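Alginate lyase A1-II' (Sphingomonas sp. A1, PDB 2CWS) depolymerises alginate, most likely through the lyase activity of this family-7 polysaccharide lyase domain, which forms one part of a longer protein. Local coordinates at residues N62-P66 / Y205-N209; P66-E72 / Y199-Y205; K105-I111 / L124-Q130. All coordinates share one frame; numbering follows the deposited sequence. Where two conformers were deposited one is given.

Interaction 1. Residues N62-P66 / Y205-N209. With SO4 (sulfate ion), chain B.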
loop_
_atom_site.group_PDB
_atom_site.type_symbol
_atom_site.label_atom_id
_atom_site.label_comp_id
_atom_site.label_asym_id
_atom_site.label_seq_id
_atom_site.Cartn_x
_atom_site.Cartn_y
_atom_site.Cartn_z
ATOM N N ASN A 62 1.033 14.759 4.780
ATOM C CA ASN A 62 0.749 14.374 6.158
ATOM C C ASN A 62 1.568 13.168 6.584
ATOM O O ASN A 62 1.125 12.361 7.424
ATOM C CB ASN A 62 -0.751 14.070 6.289
ATOM C CG ASN A 62 -1.619 15.293 6.024
ATOM O OD1 ASN A 62 -1.582 16.339 6.695
ATOM N ND2 ASN A 62 -2.478 15.173 5.002
ATOM N N SER A 63 2.778 13.043 6.029
ATOM C CA SER A 63 3.589 11.938 6.471
ATOM C C SER A 63 5.023 12.342 6.816
ATOM O O SER A 63 5.488 13.331 6.265
ATOM C CB SER A 63 3.548 10.871 5.347
ATOM O OG SER A 63 4.559 9.858 5.580
ATOM N N SER A 64 5.922 11.704 7.600
ATOM C CA SER A 64 7.341 12.028 7.701
ATOM C C SER A 64 8.218 11.025 6.949
ATOM O O SER A 64 9.482 11.111 6.983
ATOM C CB SER A 64 7.840 11.944 9.144
ATOM O OG SER A 64 7.774 10.647 9.636
ATOM N N TYR A 65 7.456 10.047 6.340
ATOM C CA TYR A 65 8.288 9.016 5.713
ATOM C C TYR A 65 8.138 9.042 4.198
ATOM O O TYR A 65 7.045 9.319 3.671
ATOM C CB TYR A 65 7.907 7.625 6.204
ATOM C CG TYR A 65 8.151 7.370 7.669
ATOM C CD1 TYR A 65 7.079 7.249 8.563
ATOM C CD2 TYR A 65 9.417 7.264 8.203
ATOM C CE1 TYR A 65 7.278 7.024 9.920
ATOM C CE2 TYR A 65 9.656 6.995 9.546
ATOM C CZ TYR A 65 8.561 6.879 10.415
ATOM O OH TYR A 65 8.757 6.630 11.739
ATOM N N PRO A 66 9.206 8.740 3.465
ATOM C CA PRO A 66 9.146 8.784 1.991
ATOM C C PRO A 66 8.589 7.474 1.407
ATOM O O PRO A 66 8.597 6.404 2.067
ATOM C CB PRO A 66 10.639 8.946 1.618
ATOM C CG PRO A 66 11.344 8.155 2.720
ATOM C CD PRO A 66 10.537 8.411 3.968
ATOM N N TYR A 205 6.771 2.033 1.183
ATOM C CA TYR A 205 6.583 3.203 2.026
ATOM C C TYR A 205 7.590 3.003 3.171
ATOM O O TYR A 205 7.405 2.142 4.041
ATOM C CB TYR A 205 5.144 3.249 2.477
ATOM C CG TYR A 205 4.767 4.376 3.437
ATOM C CD1 TYR A 205 5.422 5.597 3.461
ATOM C CD2 TYR A 205 3.679 4.168 4.272
ATOM C CE1 TYR A 205 5.000 6.600 4.322
ATOM C CE2 TYR A 205 3.246 5.154 5.141
ATOM C CZ TYR A 205 3.942 6.360 5.183
ATOM O OH TYR A 205 3.532 7.377 6.007
ATOM N N VAL A 206 8.675 3.753 3.127
ATOM C CA VAL A 206 9.860 3.403 3.919
ATOM C C VAL A 206 9.777 3.962 5.333
ATOM O O VAL A 206 9.739 5.173 5.498
ATOM C CB VAL A 206 11.105 3.988 3.215
ATOM C CG1 VAL A 206 12.378 3.531 3.949
ATOM C CG2 VAL A 206 11.167 3.579 1.735
ATOM N N GLN A 207 9.766 3.056 6.337
ATOM C CA GLN A 207 9.613 3.540 7.719
ATOM C C GLN A 207 10.967 3.833 8.349
ATOM O O GLN A 207 11.390 3.284 9.349
ATOM C CB GLN A 207 8.790 2.546 8.588
ATOM C CG GLN A 207 7.454 2.180 7.892
ATOM C CD GLN A 207 6.566 3.365 7.697
ATOM O OE1 GLN A 207 6.049 4.002 8.624
ATOM N NE2 GLN A 207 6.348 3.738 6.409
ATOM N N ASP A 208 11.662 4.746 7.693
ATOM C CA ASP A 208 12.978 5.275 8.110
ATOM C C ASP A 208 13.134 6.579 7.353
ATOM O O ASP A 208 13.068 6.579 6.133
ATOM C CB ASP A 208 14.082 4.302 7.761
ATOM C CG ASP A 208 15.467 4.663 8.249
ATOM O OD1 ASP A 208 16.268 3.717 8.521
ATOM O OD2 ASP A 208 15.731 5.873 8.375
ATOM N N ASN A 209 13.291 7.688 8.087
ATOM C CA ASN A 209 13.508 8.991 7.415
ATOM C C ASN A 209 14.871 9.608 7.801
ATOM O O ASN A 209 15.051 10.800 7.693
ATOM C CB ASN A 209 12.395 9.992 7.702
ATOM C CG ASN A 209 12.197 10.268 9.140
ATOM O OD1 ASN A 209 11.190 10.985 9.455
ATOM N ND2 ASN A 209 13.042 9.842 10.039
HETATM S S SO4 B . 0.230 7.740 5.239
HETATM O O1 SO4 B . 0.140 6.758 4.005
HETATM O O2 SO4 B . -1.075 8.181 5.679
HETATM O O3 SO4 B . 0.844 7.088 6.336
HETATM O O4 SO4 B . 1.002 8.917 4.854
#

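Interaction 2. Residues P66-E72 / Y199-Y205. With SO4 (sulfate ion), chain B; SO4 (sulfate ion), chain C.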
loop_
_atom_site.group_PDB
_atom_site.type_symbol
_atom_site.label_atom_id
_atom_site.label_comp_id
_atom_site.label_asym_id
_atom_site.label_seq_id
_atom_site.Cartn_x
_atom_site.Cartn_y
_atom_site.Cartn_z
ATOM N N PRO A 66 9.206 8.740 3.465
ATOM C CA PRO A 66 9.146 8.784 1.991
ATOM C C PRO A 66 8.589 7.474 1.407
ATOM O O PRO A 66 8.597 6.404 2.067
ATOM C CB PRO A 66 10.639 8.946 1.618
ATOM C CG PRO A 66 11.344 8.155 2.720
ATOM C CD PRO A 66 10.537 8.411 3.968
ATOM N N ARG A 67 8.122 7.555 0.169
ATOM C CA ARG A 67 7.525 6.380 -0.477
ATOM C C ARG A 67 7.767 6.415 -1.982
ATOM O O ARG A 67 7.843 7.472 -2.609
ATOM C CB ARG A 67 6.018 6.302 -0.217
ATOM C CG ARG A 67 5.201 7.310 -1.043
ATOM C CD ARG A 67 3.806 7.419 -0.487
ATOM N NE ARG A 67 3.715 8.191 0.765
ATOM C CZ ARG A 67 2.957 7.948 1.807
ATOM N NH1 ARG A 67 2.261 6.805 1.926
ATOM N NH2 ARG A 67 2.929 8.866 2.780
ATOM N N SER A 68 7.770 5.200 -2.528
ATOM C CA SER A 68 7.505 4.970 -3.968
ATOM C C SER A 68 6.330 3.985 -3.933
ATOM O O SER A 68 6.546 2.826 -3.590
ATOM C CB SER A 68 8.732 4.389 -4.657
ATOM O OG SER A 68 8.401 4.149 -6.014
ATOM N N GLU A 69 5.107 4.482 -4.171
ATOM C CA GLU A 69 3.933 3.720 -3.767
ATOM C C GLU A 69 2.789 4.010 -4.762
ATOM O O GLU A 69 2.571 5.175 -5.107
ATOM C CB GLU A 69 3.539 4.044 -2.330
ATOM C CG GLU A 69 2.485 3.122 -1.708
ATOM C CD GLU A 69 2.100 3.526 -0.301
ATOM O OE1 GLU A 69 2.024 4.740 -0.004
ATOM O OE2 GLU A 69 1.841 2.608 0.525
ATOM N N LEU A 70 2.076 2.947 -5.161
ATOM C CA LEU A 70 0.889 3.111 -5.968
ATOM C C LEU A 70 -0.314 3.417 -5.094
ATOM O O LEU A 70 -0.438 2.917 -3.975
ATOM C CB LEU A 70 0.598 1.806 -6.760
ATOM C CG LEU A 70 1.648 1.389 -7.738
ATOM C CD1 LEU A 70 1.343 0.017 -8.310
ATOM C CD2 LEU A 70 1.819 2.428 -8.899
ATOM N N ARG A 71 -1.212 4.225 -5.631
ATOM C CA ARG A 71 -2.436 4.706 -4.978
ATOM C C ARG A 71 -3.587 4.396 -5.908
ATOM O O ARG A 71 -3.601 4.855 -7.079
ATOM C CB ARG A 71 -2.230 6.236 -4.753
ATOM C CG ARG A 71 -3.301 6.979 -3.946
ATOM C CD ARG A 71 -4.697 7.120 -4.597
ATOM N NE ARG A 71 -5.385 8.218 -3.929
ATOM C CZ ARG A 71 -6.698 8.359 -3.873
ATOM N NH1 ARG A 71 -7.517 7.485 -4.468
ATOM N NH2 ARG A 71 -7.196 9.404 -3.185
ATOM N N GLU A 72 -4.552 3.608 -5.445
ATOM C CA GLU A 72 -5.644 3.146 -6.295
ATOM C C GLU A 72 -6.514 4.302 -6.732
ATOM O O GLU A 72 -6.911 5.145 -5.906
ATOM C CB GLU A 72 -6.508 2.142 -5.521
ATOM C CG GLU A 72 -7.705 1.646 -6.336
ATOM C CD GLU A 72 -8.708 0.898 -5.479
ATOM O OE1 GLU A 72 -8.649 0.942 -4.246
ATOM O OE2 GLU A 72 -9.617 0.268 -6.135
ATOM N N TYR A 199 -9.226 3.545 -0.240
ATOM C CA TYR A 199 -8.527 3.166 -1.454
ATOM C C TYR A 199 -7.342 2.278 -1.068
ATOM O O TYR A 199 -6.771 2.386 0.035
ATOM C CB TYR A 199 -8.064 4.391 -2.255
ATOM C CG TYR A 199 -7.150 5.332 -1.534
ATOM C CD1 TYR A 199 -7.678 6.440 -0.867
ATOM C CD2 TYR A 199 -5.780 5.161 -1.477
ATOM C CE1 TYR A 199 -6.879 7.331 -0.192
ATOM C CE2 TYR A 199 -4.961 6.022 -0.803
ATOM C CZ TYR A 199 -5.503 7.117 -0.131
ATOM O OH TYR A 199 -4.667 7.979 0.525
ATOM N N PHE A 200 -6.978 1.386 -1.990
ATOM C CA PHE A 200 -5.812 0.537 -1.794
ATOM C C PHE A 200 -4.528 1.282 -2.130
ATOM O O PHE A 200 -4.513 2.223 -2.946
ATOM C CB PHE A 200 -5.909 -0.710 -2.664
ATOM C CG PHE A 200 -6.959 -1.721 -2.226
ATOM C CD1 PHE A 200 -8.059 -2.032 -2.999
ATOM C CD2 PHE A 200 -6.782 -2.379 -1.008
ATOM C CE1 PHE A 200 -8.962 -2.987 -2.593
ATOM C CE2 PHE A 200 -7.710 -3.352 -0.618
ATOM C CZ PHE A 200 -8.790 -3.661 -1.383
ATOM N N LYS A 201 -3.408 0.804 -1.547
ATOM C CA LYS A 201 -2.077 1.244 -1.928
ATOM C C LYS A 201 -1.168 0.029 -1.955
ATOM O O LYS A 201 -1.392 -0.944 -1.201
ATOM C CB LYS A 201 -1.470 2.265 -0.926
ATOM C CG LYS A 201 -2.389 3.430 -0.611
ATOM C CD LYS A 201 -1.630 4.605 0.011
ATOM C CE LYS A 201 -1.030 5.491 -1.093
ATOM N NZ LYS A 201 -0.081 6.476 -0.509
ATOM N N ALA A 202 -0.110 0.089 -2.761
ATOM C CA ALA A 202 0.877 -1.002 -2.802
ATOM C C ALA A 202 2.180 -0.429 -3.308
ATOM O O ALA A 202 2.202 0.307 -4.305
ATOM C CB ALA A 202 0.414 -2.117 -3.740
ATOM N N GLY A 203 3.284 -0.811 -2.642
ATOM C CA GLY A 203 4.592 -0.385 -3.125
ATOM C C GLY A 203 5.603 -0.405 -1.996
ATOM O O GLY A 203 5.799 -1.480 -1.381
ATOM N N ASN A 204 6.231 0.751 -1.729
ATOM C CA ASN A 204 7.392 0.782 -0.813
ATOM C C ASN A 204 7.307 2.092 -0.051
ATOM O O ASN A 204 7.756 3.136 -0.510
ATOM C CB ASN A 204 8.663 0.692 -1.633
ATOM C CG ASN A 204 9.938 0.756 -0.841
ATOM O OD1 ASN A 204 11.036 0.828 -1.517
ATOM N ND2 ASN A 204 9.887 0.789 0.436
ATOM N N TYR A 205 6.771 2.033 1.183
ATOM C CA TYR A 205 6.583 3.203 2.026
ATOM C C TYR A 205 7.590 3.003 3.171
ATOM O O TYR A 205 7.405 2.142 4.041
ATOM C CB TYR A 205 5.144 3.249 2.477
ATOM C CG TYR A 205 4.767 4.376 3.437
ATOM C CD1 TYR A 205 5.422 5.597 3.461
ATOM C CD2 TYR A 205 3.679 4.168 4.272
ATOM C CE1 TYR A 205 5.000 6.600 4.322
ATOM C CE2 TYR A 205 3.246 5.154 5.141
ATOM C CZ TYR A 205 3.942 6.360 5.183
ATOM O OH TYR A 205 3.532 7.377 6.007
HETATM S S SO4 B . 0.230 7.740 5.239
HETATM O O1 SO4 B . 0.140 6.758 4.005
HETATM O O2 SO4 B . -1.075 8.181 5.679
HETATM O O3 SO4 B . 0.844 7.088 6.336
HETATM O O4 SO4 B . 1.002 8.917 4.854
HETATM S S SO4 C . -4.442 11.756 -2.833
HETATM O O1 SO4 C . -3.738 10.363 -3.050
HETATM O O2 SO4 C . -4.614 12.362 -4.106
HETATM O O3 SO4 C . -5.636 11.618 -2.147
HETATM O O4 SO4 C . -3.431 12.406 -1.983
#

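Interaction 3. Residues K105-I111 / L124-Q130. With SO4 (sulfate ion), chain B.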
loop_
_atom_site.group_PDB
_atom_site.type_symbol
_atom_site.label_atom_id
_atom_site.label_comp_id
_atom_site.label_asym_id
_atom_site.label_seq_id
_atom_site.Cartn_x
_atom_site.Cartn_y
_atom_site.Cartn_z
ATOM N N LYS A 105 12.301 -1.612 8.579
ATOM C CA LYS A 105 10.826 -1.634 8.470
ATOM C C LYS A 105 10.380 -0.822 7.261
ATOM O O LYS A 105 10.768 0.328 7.086
ATOM C CB LYS A 105 10.209 -1.075 9.746
ATOM C CG LYS A 105 8.691 -1.103 9.747
ATOM C CD LYS A 105 8.058 -0.379 10.899
ATOM C CE LYS A 105 8.355 -1.056 12.227
ATOM N NZ LYS A 105 7.707 -0.336 13.396
ATOM N N ILE A 106 9.486 -1.446 6.445
ATOM C CA ILE A 106 8.776 -0.723 5.395
ATOM C C ILE A 106 7.333 -1.218 5.401
ATOM O O ILE A 106 7.004 -2.228 5.988
ATOM C CB ILE A 106 9.383 -0.895 3.982
ATOM C CG1 ILE A 106 9.216 -2.334 3.453
ATOM C CG2 ILE A 106 10.824 -0.448 3.967
ATOM C CD1 ILE A 106 9.653 -2.467 1.976
ATOM N N ILE A 107 6.466 -0.415 4.753
ATOM C CA ILE A 107 5.064 -0.783 4.519
ATOM C C ILE A 107 4.939 -1.087 3.036
ATOM O O ILE A 107 5.331 -0.272 2.184
ATOM C CB ILE A 107 4.109 0.324 5.011
ATOM C CG1 ILE A 107 4.078 0.328 6.526
ATOM C CG2 ILE A 107 2.712 0.167 4.390
ATOM C CD1 ILE A 107 3.371 1.527 7.142
ATOM N N VAL A 108 4.353 -2.254 2.712
ATOM C CA VAL A 108 4.291 -2.739 1.330
ATOM C C VAL A 108 2.886 -2.745 0.766
ATOM O O VAL A 108 2.737 -2.950 -0.449
ATOM C CB VAL A 108 4.960 -4.132 1.165
ATOM C CG1 VAL A 108 6.451 -4.043 1.451
ATOM C CG2 VAL A 108 4.260 -5.156 2.056
ATOM N N ALA A 109 1.862 -2.504 1.568
ATOM C CA ALA A 109 0.507 -2.385 1.077
ATOM C C ALA A 109 -0.332 -1.698 2.128
ATOM O O ALA A 109 0.003 -1.724 3.328
ATOM C CB ALA A 109 -0.090 -3.764 0.749
ATOM N N GLN A 110 -1.418 -1.081 1.685
ATOM C CA GLN A 110 -2.346 -0.421 2.625
ATOM C C GLN A 110 -3.768 -0.512 2.103
ATOM O O GLN A 110 -4.027 -0.636 0.902
ATOM C CB GLN A 110 -2.056 1.098 2.831
ATOM C CG GLN A 110 -0.598 1.412 3.088
ATOM C CD GLN A 110 -0.437 2.835 3.552
ATOM O OE1 GLN A 110 -1.123 3.260 4.505
ATOM N NE2 GLN A 110 0.467 3.565 2.917
ATOM N N ILE A 111 -4.701 -0.337 3.051
ATOM C CA ILE A 111 -5.995 0.278 2.761
ATOM C C ILE A 111 -5.946 1.622 3.487
ATOM O O ILE A 111 -5.744 1.620 4.707
ATOM C CB ILE A 111 -7.213 -0.539 3.235
ATOM C CG1 ILE A 111 -7.289 -1.878 2.523
ATOM C CG2 ILE A 111 -8.475 0.298 3.009
ATOM C CD1 ILE A 111 -8.437 -2.720 3.058
ATOM N N LEU A 124 -6.296 2.536 7.302
ATOM C CA LEU A 124 -7.038 1.448 7.954
ATOM C C LEU A 124 -6.197 0.179 8.105
ATOM O O LEU A 124 -6.109 -0.370 9.197
ATOM C CB LEU A 124 -8.302 1.122 7.144
ATOM C CG LEU A 124 -9.101 -0.103 7.691
ATOM C CD1 LEU A 124 -9.685 0.217 9.082
ATOM C CD2 LEU A 124 -10.179 -0.504 6.699
ATOM N N VAL A 125 -5.586 -0.292 7.021
ATOM C CA VAL A 125 -4.718 -1.479 7.066
ATOM C C VAL A 125 -3.339 -1.065 6.598
ATOM O O VAL A 125 -3.226 -0.427 5.545
ATOM C CB VAL A 125 -5.249 -2.630 6.200
ATOM C CG1 VAL A 125 -4.284 -3.823 6.266
ATOM C CG2 VAL A 125 -6.684 -3.007 6.613
ATOM N N LYS A 126 -2.319 -1.468 7.321
ATOM C CA LYS A 126 -0.928 -1.285 6.930
ATOM C C LYS A 126 -0.202 -2.602 6.978
ATOM O O LYS A 126 -0.168 -3.256 8.037
ATOM C CB LYS A 126 -0.202 -0.294 7.871
ATOM C CG LYS A 126 -0.921 1.064 7.937
ATOM C CD LYS A 126 -0.489 1.895 9.172
ATOM C CE LYS A 126 -1.160 1.295 10.442
ATOM N NZ LYS A 126 -0.762 2.117 11.633
ATOM N N ALA A 127 0.367 -3.035 5.849
ATOM C CA ALA A 127 1.119 -4.294 5.784
ATOM C C ALA A 127 2.571 -3.960 6.046
ATOM O O ALA A 127 3.270 -3.453 5.161
ATOM C CB ALA A 127 0.873 -4.964 4.438
ATOM N N VAL A 128 3.011 -4.200 7.285
ATOM C CA VAL A 128 4.337 -3.800 7.755
ATOM C C VAL A 128 5.309 -4.953 7.659
ATOM O O VAL A 128 5.152 -5.966 8.364
ATOM C CB VAL A 128 4.252 -3.321 9.213
ATOM C CG1 VAL A 128 5.633 -2.864 9.683
ATOM C CG2 VAL A 128 3.208 -2.203 9.376
ATOM N N PHE A 129 6.299 -4.812 6.772
ATOM C CA PHE A 129 7.301 -5.846 6.543
ATOM C C PHE A 129 8.520 -5.581 7.397
ATOM O O PHE A 129 9.096 -4.496 7.376
ATOM C CB PHE A 129 7.691 -5.878 5.048
ATOM C CG PHE A 129 8.775 -6.919 4.789
ATOM C CD1 PHE A 129 10.125 -6.665 4.940
ATOM C CD2 PHE A 129 8.384 -8.185 4.396
ATOM C CE1 PHE A 129 11.045 -7.653 4.790
ATOM C CE2 PHE A 129 9.322 -9.185 4.227
ATOM C CZ PHE A 129 10.686 -8.914 4.452
ATOM N N GLN A 130 8.961 -6.672 8.067
ATOM C CA GLN A 130 10.303 -6.797 8.677
ATOM C C GLN A 130 10.890 -8.121 8.222
ATOM O O GLN A 130 10.166 -9.034 7.808
ATOM C CB GLN A 130 10.290 -6.660 10.178
ATOM C CG GLN A 130 9.564 -5.319 10.441
ATOM C CD GLN A 130 9.869 -4.884 11.823
ATOM O OE1 GLN A 130 9.150 -5.312 12.760
ATOM N NE2 GLN A 130 10.886 -4.054 12.020
HETATM S S SO4 B . 0.230 7.740 5.239
HETATM O O1 SO4 B . 0.140 6.758 4.005
HETATM O O2 SO4 B . -1.075 8.181 5.679
HETATM O O3 SO4 B . 0.844 7.088 6.336
HETATM O O4 SO4 B . 1.002 8.917 4.854
#

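Interaction 1. Residues N62-P66 / Y205-N209
Ser63 OG donates to the phenol oxygen OH of Tyr205 at 2.7 Å, and that oxygen in turn donates to O3 of a sulfate, probably from the crystallisation liquor, also at 2.7 Å. Ser63 OG has a second role: it accepts from Tyr65 N at 3.0 Å, which makes an ST turn. Its chi1 of 168° carries OG to the edge of the Tyr205 ring, in the ring plane, where it can serve both partners. The backbones join once, through Val206 N and Pro66 O at 2.9 Å, a bond that ties the end of strand 204-206 to the residue just before strand 67-72. Beyond it the chain bends in an inverse gamma turn centred on Gln207. Bent at chi2 (-62°), this side chain folds back; NE2 donates to Tyr205 O from above the carbonyl plane and sits 3.3 Å over the centre of the Tyr205 ring. The Tyr65 ring packs against the turn. Gln207 CA lies over one face in a CH-pi contact, 4.0 Å from the ring centroid, while the backbone of Asp208 and Asn209 meets an edge. Tyr65 CB presses on Val206 O and on Tyr205 CE1, the latter at 3.6 Å. The Asp208 carboxylate points elsewhere, to Thr210 and to Ser103 N, and Asp208 O is buried here without a partner. Arg67 and His112 also bind the sulfate. Receiving a bond from Ser63 OG and giving one to the sulfate, the Tyr205 hydroxyl is probably restrained in its rotation, with the Gln207 amide over a face of its ring.

Interaction 2. Residues P66-E72 / Y199-Y205
Glu69 OE1 is gripped by two cations: Arg67 NH1 reaches it on the syn side at 2.8 Å, within the guanidinium plane, and Lys201 NZ comes from above the carboxylate plane, also at 2.8 Å. Lys201 NZ has a further acceptor in Gln18, and Glu69 OE2 takes a bond from Gln110, so both carboxylate oxygens are engaged. The Arg67 guanidinium lies flat on the Tyr205 ring, centres 3.8 Å apart and planes at 18°, with the edge toward a sulfate that NH1 and NH2 hold through O1 and O4. Its chain bends at chi3 (75°) to bring the group over the ring. Arg71 repeats the scheme: its guanidinium stacks on Tyr199, centres 3.7 Å apart and planes at 5°, and NE and NH2 clasp a second sulfate while NH1 is tied to Glu72 O. These groups share one face of the sheet; Ser68, Leu70, Ala202 and Asn204 point to the other. The antiparallel pairing survives the corner at Gly203, where a CB would run into Ser68 O, at only 2.7 Å. At the far end the carboxylate of Glu72 extends the pairing, since OE1 accepts Phe200 N at 2.8 Å on its anti lone pair; Trp83 and His227 hold it too. RSELR and YFKAG-x-Y correspond to sequence motifs of family 7, which line the cleft of its jelly roll. Both sulfates probably come from the crystallisation liquor, but two arginines held flat, each clasping an anion, are consistent with a cleft that receives the carboxylates of alginate.

Interaction 3. Residues K105-I111 / L124-Q130
Phe129 meets Ile106 and Val108 through CB alone, at 4.2 Å from Ile106 CG1, while its side chain, which leads away from strand 106-114, touches Thr97 of the other sheet. The Gln110 amide brushes Lys126 CG with OE1, 4.1 Å away, and turns NE2 to Glu69 and, weakly, to a sulfate. The two strands form the antiparallel hairpin 106-114/120-130 of the jelly roll. Ile106 and Phe129 make a hydrogen-bonded pair, with Phe129 N donating to Ile106 O at 2.8 Å, and Val108 N donates to Ala127 O at 2.9 Å. Near the hairpin turn Leu124 and Val125 both face Ile111, a classic beta bulge: Ile111 O accepts from Leu124 N at 2.8 Å and from Val125 N at 3.0 Å. Ile107 CG1 packs on Val128 CG2 at 3.9 Å, on the face that also carries Gln110 and Lys126. Lys126 sends its amine away to a salt bridge with Asp148. At the opposite end Lys105 leaves with CG anti to its backbone N (chi1 -178°), which lays CG 3.5 Å from Val128 CG1, and CD follows alongside. With an alanine here the methylenes past CB are gone, and Val128 CG1 would probably lose the part of its apolar cover that CG and CD give. Ile106, Val108, Ala109 and Phe129 look inward, onto strands 88-99 and 162-169.

Overall arrangement
All three contacts reach one antiparallel sheet, in which strand 120-130 pairs with 106-114, 106-114 with 197-202 and 204-206, and these with 67-72. Interaction 2 sits close to the centre of the chain, and interaction 3 is likewise buried; interaction 1 lies at the partly open margin, where loops join the sheet. Interactions 1 and 2 share Pro66 and Tyr205, and interaction 3 joins them through backbone bonds from Ile107 to Tyr205 and from Gln110 to Lys201. Their chemistry differs: hydroxyls and a loop aromatic in the first, salt bridges and stacked arginines in the second, backbone bonds and apolar packing in the third. One sulfate touches all three, though its bond to Gln110 is weak.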